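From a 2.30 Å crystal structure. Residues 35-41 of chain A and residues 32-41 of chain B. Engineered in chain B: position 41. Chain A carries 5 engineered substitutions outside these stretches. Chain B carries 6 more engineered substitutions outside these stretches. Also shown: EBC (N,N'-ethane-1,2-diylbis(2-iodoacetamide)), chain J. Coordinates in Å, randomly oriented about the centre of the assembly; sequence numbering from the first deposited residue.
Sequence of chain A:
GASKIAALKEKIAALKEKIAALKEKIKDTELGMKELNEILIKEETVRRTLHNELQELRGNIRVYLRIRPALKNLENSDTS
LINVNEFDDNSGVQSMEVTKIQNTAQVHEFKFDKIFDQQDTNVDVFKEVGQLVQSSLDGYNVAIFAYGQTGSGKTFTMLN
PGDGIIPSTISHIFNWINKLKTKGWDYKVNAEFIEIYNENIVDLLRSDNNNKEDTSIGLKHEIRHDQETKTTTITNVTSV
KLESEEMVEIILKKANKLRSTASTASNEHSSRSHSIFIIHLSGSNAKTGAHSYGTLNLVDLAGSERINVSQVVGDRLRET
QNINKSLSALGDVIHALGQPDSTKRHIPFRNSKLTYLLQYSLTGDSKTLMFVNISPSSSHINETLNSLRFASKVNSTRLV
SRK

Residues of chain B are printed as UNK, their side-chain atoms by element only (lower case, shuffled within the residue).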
ATOM      1  N   GLU A  35       5.847  25.761  -3.533  1.00 49.58           N
ATOM      2  CA  GLU A  35       4.771  25.023  -4.200  1.00 53.09           C
ATOM      3  C   GLU A  35       4.969  23.508  -4.127  1.00 51.60           C
ATOM      4  O   GLU A  35       4.006  22.770  -3.913  1.00 54.10           O
ATOM      5  CB  GLU A  35       4.631  25.471  -5.658  1.00 57.00           C
ATOM      6  CG  GLU A  35       4.013  26.853  -5.825  1.00 70.43           C
ATOM      7  CD  GLU A  35       4.235  27.450  -7.206  1.00 86.36           C
ATOM      8  OE1 GLU A  35       3.562  28.454  -7.526  1.00 98.11           O
ATOM      9  OE2 GLU A  35       5.078  26.929  -7.970  1.00 85.83           O
ATOM     10  N   LEU A  36       6.210  23.048  -4.303  1.00 43.34           N
ATOM     11  CA  LEU A  36       6.521  21.622  -4.174  1.00 44.12           C
ATOM     12  C   LEU A  36       6.250  21.117  -2.756  1.00 39.35           C
ATOM     13  O   LEU A  36       5.738  20.015  -2.574  1.00 42.44           O
ATOM     14  CB  LEU A  36       7.972  21.333  -4.563  1.00 43.27           C
ATOM     15  CG  LEU A  36       8.385  21.409  -6.034  1.00 41.96           C
ATOM     16  CD1 LEU A  36       9.894  21.258  -6.138  1.00 43.07           C
ATOM     17  CD2 LEU A  36       7.683  20.354  -6.882  1.00 42.32           C
ATOM     18  N   ASN A  37       6.588  21.938  -1.763  1.00 39.50           N
ATOM     19  CA  ASN A  37       6.373  21.598  -0.362  1.00 41.25           C
ATOM     20  C   ASN A  37       4.899  21.552   0.037  1.00 41.13           C
ATOM     21  O   ASN A  37       4.516  20.760   0.899  1.00 44.14           O
ATOM     22  CB  ASN A  37       7.161  22.539   0.553  1.00 41.84           C
ATOM     23  CG  ASN A  37       8.599  22.090   0.748  1.00 45.14           C
ATOM     24  OD1 ASN A  37       8.860  20.960   1.167  1.00 46.96           O
ATOM     25  ND2 ASN A  37       9.543  22.977   0.450  1.00 46.28           N
ATOM     26  N   GLU A  38       4.076  22.385  -0.598  1.00 39.21           N
ATOM     27  CA  GLU A  38       2.629  22.352  -0.372  1.00 44.96           C
ATOM     28  C   GLU A  38       2.006  21.091  -0.968  1.00 41.76           C
ATOM     29  O   GLU A  38       1.047  20.550  -0.420  1.00 41.23           O
ATOM     30  CB  GLU A  38       1.947  23.616  -0.910  1.00 44.86           C
ATOM     31  CG  GLU A  38       2.201  24.854  -0.056  1.00 53.13           C
ATOM     32  CD  GLU A  38       1.248  26.005  -0.343  1.00 58.46           C
ATOM     33  OE1 GLU A  38       0.386  25.884  -1.241  1.00 68.84           O
ATOM     34  OE2 GLU A  38       1.361  27.042   0.342  1.00 55.45           O
ATOM     35  N   ILE A  39       2.561  20.628  -2.086  1.00 39.77           N
ATOM     36  CA  ILE A  39       2.164  19.351  -2.680  1.00 43.53           C
ATOM     37  C   ILE A  39       2.505  18.200  -1.725  1.00 42.67           C
ATOM     38  O   ILE A  39       1.672  17.330  -1.483  1.00 49.74           O
ATOM     39  CB  ILE A  39       2.817  19.143  -4.067  1.00 42.07           C
ATOM     40  CG1 ILE A  39       2.208  20.119  -5.082  1.00 43.86           C
ATOM     41  CG2 ILE A  39       2.651  17.701  -4.541  1.00 37.82           C
ATOM     42  CD1 ILE A  39       3.037  20.309  -6.337  1.00 49.44           C
ATOM     43  N   LEU A  40       3.718  18.221  -1.171  1.00 38.83           N
ATOM     44  CA  LEU A  40       4.148  17.220  -0.191  1.00 43.78           C
ATOM     45  C   LEU A  40       3.246  17.189   1.038  1.00 42.63           C
ATOM     46  O   LEU A  40       2.827  16.117   1.472  1.00 41.27           O
ATOM     47  CB  LEU A  40       5.606  17.445   0.237  1.00 44.11           C
ATOM     48  CG  LEU A  40       6.701  17.089  -0.773  1.00 49.83           C
ATOM     49  CD1 LEU A  40       8.071  17.534  -0.271  1.00 41.88           C
ATOM     50  CD2 LEU A  40       6.691  15.596  -1.087  1.00 48.14           C
ATOM     51  N   ILE A  41       2.953  18.364   1.590  1.00 41.94           N
ATOM     52  CA  ILE A  41       2.083  18.479   2.763  1.00 40.95           C
ATOM     53  C   ILE A  41       0.672  17.958   2.461  1.00 45.01           C
ATOM     54  O   ILE A  41       0.108  17.197   3.251  1.00 48.54           O
ATOM     55  CB  ILE A  41       2.053  19.924   3.310  1.00 41.15           C
ATOM     56  CG1 ILE A  41       3.420  20.293   3.901  1.00 44.58           C
ATOM     57  CG2 ILE A  41       0.972  20.080   4.369  1.00 40.87           C
ATOM     58  CD1 ILE A  41       3.644  21.778   4.102  1.00 44.34           C
TER
ATOM     59  N   UNK B  32      18.787  21.694  -3.133  1.00 50.95           N
ATOM     60  CA  UNK B  32      17.555  21.605  -2.345  1.00 51.06           C
ATOM     61  C   UNK B  32      16.328  21.403  -3.229  1.00 47.99           C
ATOM     62  O   UNK B  32      15.493  20.545  -2.943  1.00 51.29           O
ATOM     63  c   UNK B  32      20.145  24.030   0.821  1.00 79.94           C
ATOM     64  c   UNK B  32      19.270  23.942  -0.252  1.00 69.89           C
ATOM     65  c   UNK B  32      19.111  22.103   1.815  1.00 84.88           C
ATOM     66  c   UNK B  32      20.065  23.108   1.855  1.00 91.99           C
ATOM     67  c   UNK B  32      18.313  22.935  -0.311  1.00 66.42           C
ATOM     68  c   UNK B  32      18.238  22.021   0.739  1.00 75.60           C
ATOM     69  c   UNK B  32      17.363  22.850  -1.472  1.00 54.13           C
ATOM     70  N   UNK B  33      16.230  22.193  -4.301  1.00 47.84           N
ATOM     71  CA  UNK B  33      15.113  22.097  -5.243  1.00 43.07           C
ATOM     72  C   UNK B  33      15.000  20.689  -5.843  1.00 41.02           C
ATOM     73  O   UNK B  33      13.908  20.117  -5.887  1.00 38.91           O
ATOM     74  c   UNK B  33      12.915  23.844  -7.150  1.00 46.25           C
ATOM     75  c   UNK B  33      15.221  23.154  -6.358  1.00 41.66           C
ATOM     76  o   UNK B  33      10.880  22.847 -10.013  1.00 62.18           O
ATOM     77  c   UNK B  33      11.851  23.767  -8.036  1.00 47.07           C
ATOM     78  c   UNK B  33      11.934  22.923  -9.132  1.00 51.25           C
ATOM     79  c   UNK B  33      14.072  23.086  -7.344  1.00 44.04           C
ATOM     80  c   UNK B  33      14.127  22.240  -8.454  1.00 44.58           C
ATOM     81  c   UNK B  33      13.066  22.156  -9.345  1.00 46.22           C
ATOM     82  N   UNK B  34      16.132  20.149  -6.294  1.00 40.55           N
ATOM     83  CA  UNK B  34      16.206  18.793  -6.859  1.00 43.16           C
ATOM     84  C   UNK B  34      15.763  17.700  -5.887  1.00 39.51           C
ATOM     85  O   UNK B  34      15.077  16.758  -6.285  1.00 43.62           O
ATOM     86  o   UNK B  34      17.058  19.679  -9.375  1.00 48.84           O
ATOM     87  n   UNK B  34      19.230  19.205  -9.034  1.00 41.70           N
ATOM     88  c   UNK B  34      17.946  19.180  -8.681  1.00 46.41           C
ATOM     89  c   UNK B  34      17.624  18.486  -7.367  1.00 40.31           C
ATOM     90  N   UNK B  35      16.171  17.828  -4.624  1.00 41.01           N
ATOM     91  CA  UNK B  35      15.771  16.894  -3.568  1.00 43.50           C
ATOM     92  C   UNK B  35      14.257  16.911  -3.362  1.00 39.59           C
ATOM     93  O   UNK B  35      13.624  15.861  -3.301  1.00 44.46           O
ATOM     94  c   UNK B  35      17.974  16.958  -2.280  1.00 56.95           C
ATOM     95  o   UNK B  35      18.432  16.140  -3.109  1.00 59.00           O
ATOM     96  o   UNK B  35      18.698  17.563  -1.460  1.00 58.45           O
ATOM     97  c   UNK B  35      16.475  17.231  -2.244  1.00 45.51           C
ATOM     98  N   UNK B  36      13.691  18.112  -3.263  1.00 38.52           N
ATOM     99  CA  UNK B  36      12.255  18.293  -3.052  1.00 39.87           C
ATOM    100  C   UNK B  36      11.458  17.833  -4.271  1.00 39.03           C
ATOM    101  O   UNK B  36      10.405  17.209  -4.129  1.00 40.40           O
ATOM    102  o   UNK B  36      12.866  20.262  -1.774  1.00 43.63           O
ATOM    103  c   UNK B  36      11.919  19.763  -2.725  1.00 39.98           C
ATOM    104  c   UNK B  36      10.514  19.883  -2.145  1.00 37.62           C
ATOM    105  N   UNK B  37      11.977  18.137  -5.460  1.00 37.71           N
ATOM    106  CA  UNK B  37      11.362  17.730  -6.721  1.00 40.44           C
ATOM    107  C   UNK B  37      11.308  16.206  -6.840  1.00 39.62           C
ATOM    108  O   UNK B  37      10.283  15.648  -7.233  1.00 48.05           O
ATOM    109  c   UNK B  37       9.915  18.411 -11.001  1.00 63.84           C
ATOM    110  c   UNK B  37      12.133  18.341  -7.898  1.00 45.77           C
ATOM    111  o   UNK B  37      10.063  17.219 -13.070  1.00 83.12           O
ATOM    112  c   UNK B  37      12.205  17.126 -10.114  1.00 48.81           C
ATOM    113  c   UNK B  37      10.424  18.680  -9.738  1.00 58.80           C
ATOM    114  c   UNK B  37      10.560  17.494 -11.816  1.00 74.01           C
ATOM    115  c   UNK B  37      11.706  16.852 -11.379  1.00 62.93           C
ATOM    116  c   UNK B  37      11.571  18.037  -9.271  1.00 46.91           C
ATOM    117  N   UNK B  38      12.411  15.545  -6.494  1.00 38.60           N
ATOM    118  CA  UNK B  38      12.474  14.082  -6.509  1.00 39.19           C
ATOM    119  C   UNK B  38      11.567  13.442  -5.458  1.00 37.07           C
ATOM    120  O   UNK B  38      10.914  12.435  -5.735  1.00 37.23           O
ATOM    121  n   UNK B  38      16.044  14.080  -7.426  1.00 39.87           N
ATOM    122  o   UNK B  38      14.232  13.821  -8.730  1.00 47.70           O
ATOM    123  c   UNK B  38      14.750  13.840  -7.612  1.00 45.51           C
ATOM    124  c   UNK B  38      13.920  13.590  -6.363  1.00 35.76           C
ATOM    125  N   UNK B  39      11.523  14.036  -4.264  1.00 35.13           N
ATOM    126  CA  UNK B  39      10.623  13.576  -3.199  1.00 37.42           C
ATOM    127  C   UNK B  39       9.153  13.638  -3.640  1.00 36.39           C
ATOM    128  O   UNK B  39       8.410  12.676  -3.453  1.00 39.08           O
ATOM    129  o   UNK B  39      12.230  14.348  -1.550  1.00 38.10           O
ATOM    130  c   UNK B  39      10.049  13.736  -0.735  1.00 35.63           C
ATOM    131  c   UNK B  39      10.838  14.361  -1.887  1.00 38.57           C
ATOM    132  N   UNK B  40       8.750  14.754  -4.246  1.00 37.61           N
ATOM    133  CA  UNK B  40       7.388  14.903  -4.772  1.00 37.72           C
ATOM    134  C   UNK B  40       7.035  13.760  -5.733  1.00 44.31           C
ATOM    135  O   UNK B  40       5.977  13.138  -5.596  1.00 42.55           O
ATOM    136  c   UNK B  40       7.168  16.282  -5.444  1.00 34.71           C
ATOM    137  c   UNK B  40       5.872  16.312  -6.246  1.00 31.24           C
ATOM    138  c   UNK B  40       7.152  17.387  -4.402  1.00 37.90           C
ATOM    139  N   UNK B  41       7.925  13.479  -6.686  1.00 39.83           N
ATOM    140  CA  UNK B  41       7.713  12.392  -7.646  1.00 40.37           C
ATOM    141  C   UNK B  41       7.601  11.028  -6.968  1.00 38.41           C
ATOM    142  O   UNK B  41       6.788  10.198  -7.374  1.00 44.50           O
ATOM    143  s   UNK B  41       8.945  13.806  -9.745  1.00 56.83           S
ATOM    144  c   UNK B  41       8.833  12.350  -8.685  1.00 42.84           C
TER
HETATM  145  O10 EBC J 701       9.896  11.969 -12.149  1.00 88.15           O
HETATM  146  C2  EBC J 701      10.270  13.124 -11.999  1.00 85.59           C
HETATM  147  C1  EBC J 701      10.506  13.702 -10.635  1.00 71.92           C
HETATM  148  N3  EBC J 701      10.492  13.962 -13.014  1.00 91.92           N
HETATM  149  C4  EBC J 701      10.472  13.555 -14.408  1.00 91.87           C
HETATM  150  C5  EBC J 701       9.256  14.103 -15.145  1.00 92.75           C
HETATM  151  N6  EBC J 701       8.024  13.464 -14.716  1.00 82.74           N
HETATM  152  C7  EBC J 701       7.168  14.065 -13.892  1.00 87.37           C
HETATM  153  O9  EBC J 701       7.427  14.275 -12.718  1.00103.15           O
HETATM  154  C8  EBC J 701       5.853  14.474 -14.490  1.00 89.53           C

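Position 32 of chain B has seven side-chain carbons, one followed by a ring of six, and no heteroatom. The ring stays out of reach of chain A. This is Phe32(B).

Position 33 carries one carbon, then a six-carbon ring bearing one oxygen. Its CB points sideways, but the ring comes nearer to chain A, and CD1 of Leu36(A) lies over one face of it. The phenol oxygen identifies Tyr33(B). Its CE1 is 3.7 Å from CD1 of Leu36(A), and that methyl makes a CH-pi contact 4.1 Å from the ring centroid.

Position 34 has two carbons, the second carrying one oxygen and one nitrogen. It points away from chain A and does not touch it. The amide makes it Asn34(B).

Position 35 has two carbons, the second carrying two oxygens. This carboxylate is out of reach of chain A. It is Asp35(B).

Position 36 has a CB that carries one oxygen and one carbon. It points toward chain A and touches Leu36(A), Asn37(A) and Leu40(A). A beta-branched hydroxyl side chain is Thr36(B). Its OG1 donates a hydrogen bond to O of Phe32(B) at 2.9 Å, so the hydroxyl is satisfied within its own helix. Its CG2 faces the apolar contact, 3.8 Å from CB of Leu36(A) and 3.9 Å from CD1 of Leu40(A).

Position 37 again has one carbon and a six-carbon ring bearing an oxygen. It points away overall, yet its CB lies 4.1 Å from CD1 of Leu36(A). CD2 of the same leucine lies at the ring edge. This is Tyr37(B). Its OH accepts a hydrogen bond from N3 of the EBC group at 3.3 Å.

Position 38 has two carbons, the second carrying one oxygen and one nitrogen. It is out of reach of chain A. It is Asn38(B).

Position 39 has a CB carrying one oxygen and one carbon. It points sideways and touches Leu40(A). It is Thr39(B). Its OG1 donates to O of Asp35(B) at 2.7 Å, while its CG2 is 3.9 Å from CD2 of Leu40(A).

Position 40 has three carbons, with two branching from CB. It touches Leu36(A), Ile39(A) and Leu40(A). It is Val40(B). Its CG2 is 3.7 Å from CG of Leu40(A), and its CG1 is 3.9 Å from CG2 of Ile39(A).

Position 41 has one carbon and one sulfur. It points away from chain A, and the sulfur is bonded to EBC. It is Cys41(B), an engineered residue, with SG 1.8 Å from C1 of EBC.

The two helices run in broadly the same direction, 32° apart, with axes 9.6 Å apart at closest approach. No hydrogen bond crosses between the stretches. The contact works by apolar packing. Leu36(A) is a knob in a hole formed by Tyr33(B), Thr36(B), Tyr37(B) and Val40(B). One turn later, Leu40(A) packs against Thr36(B), Thr39(B) and Val40(B). Together the stretches bury 400 Å².

Chain B 32-41: FYNDTYNTVC
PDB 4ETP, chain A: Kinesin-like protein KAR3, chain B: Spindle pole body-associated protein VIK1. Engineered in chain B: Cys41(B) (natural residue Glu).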